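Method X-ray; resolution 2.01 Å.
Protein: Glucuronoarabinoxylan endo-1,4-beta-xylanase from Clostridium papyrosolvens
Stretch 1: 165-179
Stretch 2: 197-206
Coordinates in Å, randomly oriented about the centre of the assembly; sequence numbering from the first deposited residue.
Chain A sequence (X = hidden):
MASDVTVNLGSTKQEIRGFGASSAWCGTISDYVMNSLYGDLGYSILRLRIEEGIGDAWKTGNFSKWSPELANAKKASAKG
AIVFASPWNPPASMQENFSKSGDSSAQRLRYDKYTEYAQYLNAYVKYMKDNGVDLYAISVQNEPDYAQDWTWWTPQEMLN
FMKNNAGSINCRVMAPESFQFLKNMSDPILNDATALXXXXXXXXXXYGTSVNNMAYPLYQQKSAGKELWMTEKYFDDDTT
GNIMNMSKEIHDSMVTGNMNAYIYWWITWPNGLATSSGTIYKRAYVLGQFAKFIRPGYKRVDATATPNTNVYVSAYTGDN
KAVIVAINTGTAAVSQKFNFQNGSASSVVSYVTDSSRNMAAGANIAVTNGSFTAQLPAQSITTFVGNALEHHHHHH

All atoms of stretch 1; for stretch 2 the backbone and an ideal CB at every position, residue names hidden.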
# COMPACT_ATOMS: atom_id res chain seq x y z
N ASN A 165 16.19 12.19 -15.66
CA ASN A 165 14.93 11.97 -16.38
C ASN A 165 13.69 12.30 -15.56
O ASN A 165 12.75 12.94 -16.05
CB ASN A 165 14.87 10.60 -17.09
CG ASN A 165 16.02 10.41 -18.06
OD1 ASN A 165 16.95 9.68 -17.76
ND2 ASN A 165 15.97 11.11 -19.21
N ALA A 166 13.61 11.70 -14.38
CA ALA A 166 12.41 11.75 -13.55
C ALA A 166 11.91 13.16 -13.20
O ALA A 166 10.73 13.35 -12.91
CB ALA A 166 12.62 10.93 -12.29
N GLY A 167 12.78 14.15 -13.21
CA GLY A 167 12.36 15.52 -12.96
C GLY A 167 11.40 16.07 -14.01
O GLY A 167 10.70 17.05 -13.76
N SER A 168 11.37 15.45 -15.18
CA SER A 168 10.54 15.96 -16.28
C SER A 168 9.14 15.33 -16.23
O SER A 168 8.29 15.61 -17.07
CB SER A 168 11.21 15.67 -17.62
OG SER A 168 11.17 14.28 -17.90
N ILE A 169 8.92 14.46 -15.24
CA ILE A 169 7.64 13.78 -15.13
C ILE A 169 6.59 14.67 -14.45
O ILE A 169 6.83 15.27 -13.42
CB ILE A 169 7.76 12.38 -14.47
CG1 ILE A 169 8.59 11.46 -15.37
CG2 ILE A 169 6.36 11.78 -14.21
CD1 ILE A 169 9.08 10.20 -14.70
N ASN A 170 5.41 14.70 -15.05
CA ASN A 170 4.34 15.67 -14.77
C ASN A 170 3.48 15.22 -13.59
O ASN A 170 2.28 15.40 -13.60
CB ASN A 170 3.52 16.03 -16.00
CG ASN A 170 4.31 16.86 -16.99
OD1 ASN A 170 5.06 17.76 -16.60
ND2 ASN A 170 4.17 16.55 -18.27
N CYS A 171 4.04 14.34 -12.77
CA CYS A 171 3.29 13.78 -11.66
C CYS A 171 4.27 13.49 -10.50
O CYS A 171 5.49 13.63 -10.67
CB CYS A 171 2.66 12.48 -12.20
SG CYS A 171 1.69 11.50 -11.14
N ARG A 172 3.77 13.05 -9.35
CA ARG A 172 4.70 12.58 -8.31
C ARG A 172 5.39 11.31 -8.84
O ARG A 172 4.78 10.51 -9.56
CB ARG A 172 3.99 12.25 -6.99
CG ARG A 172 3.36 13.46 -6.24
CD ARG A 172 2.79 12.95 -4.90
NE ARG A 172 2.04 13.97 -4.15
CZ ARG A 172 0.83 14.37 -4.49
NH1 ARG A 172 0.25 13.86 -5.58
NH2 ARG A 172 0.19 15.29 -3.76
N VAL A 173 6.65 11.14 -8.49
CA VAL A 173 7.42 9.97 -8.92
C VAL A 173 7.60 8.97 -7.77
O VAL A 173 8.02 9.34 -6.67
CB VAL A 173 8.80 10.39 -9.47
CG1 VAL A 173 9.69 9.15 -9.71
CG2 VAL A 173 8.64 11.21 -10.75
N MET A 174 7.30 7.71 -8.05
CA MET A 174 7.51 6.64 -7.09
C MET A 174 8.69 5.80 -7.54
O MET A 174 8.83 5.50 -8.72
CB MET A 174 6.26 5.76 -7.03
CG MET A 174 6.46 4.44 -6.28
SD MET A 174 4.92 3.45 -6.23
CE MET A 174 3.90 4.41 -5.11
N ALA A 175 9.54 5.41 -6.60
CA ALA A 175 10.57 4.43 -6.90
C ALA A 175 11.09 3.82 -5.62
O ALA A 175 10.90 4.40 -4.55
CB ALA A 175 11.72 5.15 -7.59
N PRO A 176 11.94 2.79 -5.73
CA PRO A 176 12.21 1.76 -6.75
C PRO A 176 11.24 0.57 -6.84
O PRO A 176 11.40 -0.21 -7.76
CB PRO A 176 13.65 1.33 -6.45
CG PRO A 176 13.72 1.42 -4.99
CD PRO A 176 12.89 2.65 -4.60
N GLU A 177 10.38 0.36 -5.83
CA GLU A 177 9.55 -0.84 -5.73
C GLU A 177 10.37 -2.14 -5.78
O GLU A 177 10.07 -3.05 -6.55
CB GLU A 177 8.46 -0.87 -6.80
CG GLU A 177 7.39 0.25 -6.67
CD GLU A 177 6.10 -0.15 -7.34
OE1 GLU A 177 5.36 -0.92 -6.71
OE2 GLU A 177 5.84 0.27 -8.51
N SER A 178 11.41 -2.21 -4.96
CA SER A 178 12.17 -3.44 -4.79
C SER A 178 11.26 -4.56 -4.29
O SER A 178 10.38 -4.32 -3.45
CB SER A 178 13.31 -3.22 -3.79
OG SER A 178 13.88 -4.45 -3.42
N PHE A 179 11.48 -5.77 -4.79
CA PHE A 179 10.58 -6.88 -4.48
C PHE A 179 10.55 -7.20 -2.99
O PHE A 179 9.55 -7.68 -2.48
CB PHE A 179 10.96 -8.13 -5.29
CG PHE A 179 12.18 -8.86 -4.79
CD1 PHE A 179 13.46 -8.36 -5.01
CD2 PHE A 179 12.06 -10.08 -4.13
CE1 PHE A 179 14.60 -9.04 -4.56
CE2 PHE A 179 13.19 -10.78 -3.67
CZ PHE A 179 14.47 -10.26 -3.89
N UNK A 197 15.26 14.79 -4.71
CA UNK A 197 14.33 15.85 -5.11
C UNK A 197 13.29 15.33 -6.09
O UNK A 197 12.12 15.75 -6.08
CB UNK A 197 15.09 17.02 -5.73
N UNK A 198 13.74 14.43 -6.96
CA UNK A 198 12.88 13.89 -8.00
C UNK A 198 12.02 12.70 -7.54
O UNK A 198 11.19 12.22 -8.29
CB UNK A 198 13.74 13.47 -9.19
N UNK A 199 12.24 12.24 -6.30
CA UNK A 199 11.44 11.18 -5.68
C UNK A 199 10.42 11.74 -4.70
O UNK A 199 10.78 12.44 -3.77
CB UNK A 199 12.35 10.18 -4.96
N UNK A 200 9.15 11.53 -5.00
CA UNK A 200 8.06 11.78 -4.06
C UNK A 200 7.64 10.66 -3.10
O UNK A 200 7.35 10.92 -1.93
CB UNK A 200 6.83 12.18 -4.88
N UNK A 201 7.56 9.44 -3.62
CA UNK A 201 7.14 8.31 -2.81
C UNK A 201 8.16 7.19 -2.94
O UNK A 201 8.50 6.80 -4.06
CB UNK A 201 5.75 7.83 -3.22
N UNK A 202 8.65 6.69 -1.82
CA UNK A 202 9.55 5.54 -1.88
C UNK A 202 8.62 4.33 -1.75
O UNK A 202 8.00 4.15 -0.70
CB UNK A 202 10.63 5.57 -0.79
N UNK A 203 8.45 3.60 -2.85
CA UNK A 203 7.68 2.36 -2.84
C UNK A 203 8.53 1.13 -2.62
O UNK A 203 9.64 1.04 -3.14
CB UNK A 203 6.91 2.21 -4.16
N UNK A 204 7.98 0.13 -1.95
CA UNK A 204 8.68 -1.12 -1.71
C UNK A 204 7.68 -2.27 -1.65
O UNK A 204 6.50 -2.06 -1.36
CB UNK A 204 9.50 -1.04 -0.42
N UNK A 205 8.15 -3.48 -1.92
CA UNK A 205 7.34 -4.68 -1.73
C UNK A 205 7.92 -5.53 -0.61
O UNK A 205 9.10 -5.43 -0.28
CB UNK A 205 7.26 -5.49 -3.03
N UNK A 206 7.03 -6.32 -0.03
CA UNK A 206 7.23 -7.22 1.12
C UNK A 206 7.55 -8.71 0.88
O UNK A 206 7.18 -9.55 1.72
CB UNK A 206 5.96 -7.16 1.97

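Position 197 is helical, and no atom of stretch 1 lies within 5.5 Å of its ideal CB; nothing here restricts the choice, and Asp-197 makes no contact.

At 198 the CA-to-CB bond points toward the 3-10 turn, with the ideal CB 4.2 Å from both Ala-166 CB and Gly-167 N. A small or medium side chain, polar or not, could cover this turn. Asn-198 does so, packing its CB 4.1 Å from Ala-166 CB.

Position 199 points sideways, which leaves the choice wide. Met-199 brings SD to 4.3 Å from Ala-175 O.

Position 200 points toward Arg-172 and Val-173, its ideal CB 3.5 Å from Arg-172 CB. The backbone NH of Val-173 is free of any partner in the visible backbone, so a short side chain carrying an acceptor, Asp, Asn, Ser or Thr, would suit. Asp-200 accepts from Val-173 N through OD2 (2.9 Å), while its own N donates to Val-173 O (3.0 Å); the residue thus grips Val-173 at both ends of its backbone.

From 201 the strands run parallel: the NH of 201 faces Val-173 O and its carbonyl faces Ala-175 N. The ideal CB at 201 shares a sheet face with Met-174 and lies 4.3 Å from its CE, so an apolar, perhaps beta-branched, residue fits. Val-201 brings CG1 to 3.8 Å from Met-174 CE; Val-201 N donates to Val-173 O and Ala-175 N to Val-201 O, both at 3.1 Å.

Position 202 turns to the face of Ala-175, with Pro-176 nearby, and suits an aliphatic chain. Leu-202 reaches Pro-176 CD with CD2 at 4.1 Å.

At 203 an ideal CB would sit 3.1 Å from Met-174 CG and 3.2 Å from Glu-177 CG, too tight for carbon, so glycine is strongly favoured. Gly-203 N donates to Ala-175 O (3.1 Å), and its O accepts from Glu-177 N (2.9 Å). A water links Gly-203 O (2.8 Å) to Ser-178 N (3.0 Å).

Position 204 is on the same face as 202, with no side chain of stretch 1 close by; many residues would serve. Cys-204 is deposited, with chi1 p, and makes no close side-chain contact with stretch 1.

Position 205 points toward stretch 1, and Glu-177 OE1 offers an acceptor within reach of a long donor: His, Lys, Arg or Gln. His-205 NE2 donates to OE1 of Glu-177 at 2.7 Å, with Glu-177 O over one ring face, and His-205 N donates to Ser-178 O (2.8 Å).

Position 206 points away and is unconstrained here; Phe-206 turns its ring from stretch 1.

Stretch 2 197-206: DNMDVLGCHF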
# COMPACT_ATOMS: atom_id res chain seq x y z
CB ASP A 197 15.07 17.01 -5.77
CG ASP A 197 15.41 18.10 -4.80
OD1 ASP A 197 14.80 18.14 -3.71
OD2 ASP A 197 16.29 18.94 -5.12
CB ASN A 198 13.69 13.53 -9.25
CG ASN A 198 14.19 14.75 -9.98
OD1 ASN A 198 13.68 15.86 -9.77
ND2 ASN A 198 15.21 14.58 -10.82
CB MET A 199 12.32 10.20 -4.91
CG MET A 199 11.53 9.04 -4.34
SD MET A 199 12.40 8.16 -3.03
CE MET A 199 12.01 9.24 -1.65
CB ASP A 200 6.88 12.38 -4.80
CG ASP A 200 7.33 13.56 -5.64
OD1 ASP A 200 7.54 14.64 -5.06
OD2 ASP A 200 7.53 13.37 -6.86
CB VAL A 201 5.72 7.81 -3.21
CG1 VAL A 201 5.30 6.61 -2.38
CG2 VAL A 201 4.67 8.94 -3.08
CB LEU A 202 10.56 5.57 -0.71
CG LEU A 202 11.84 4.73 -0.86
CD1 LEU A 202 12.87 5.06 0.22
CD2 LEU A 202 11.49 3.27 -0.83
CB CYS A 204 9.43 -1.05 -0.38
SG CYS A 204 8.35 -0.91 1.08
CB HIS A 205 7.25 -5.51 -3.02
CG HIS A 205 6.69 -4.75 -4.18
ND1 HIS A 205 6.62 -5.28 -5.46
CD2 HIS A 205 6.18 -3.50 -4.27
CE1 HIS A 205 6.08 -4.40 -6.27
NE2 HIS A 205 5.81 -3.30 -5.58
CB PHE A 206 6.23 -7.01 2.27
CG PHE A 206 6.52 -5.80 3.13
CD1 PHE A 206 7.59 -4.94 2.84
CD2 PHE A 206 5.73 -5.54 4.26
CE1 PHE A 206 7.86 -3.83 3.65
CE2 PHE A 206 5.99 -4.42 5.08
CZ PHE A 206 7.06 -3.57 4.77
O HOH W 1 11.93 -0.40 -2.62
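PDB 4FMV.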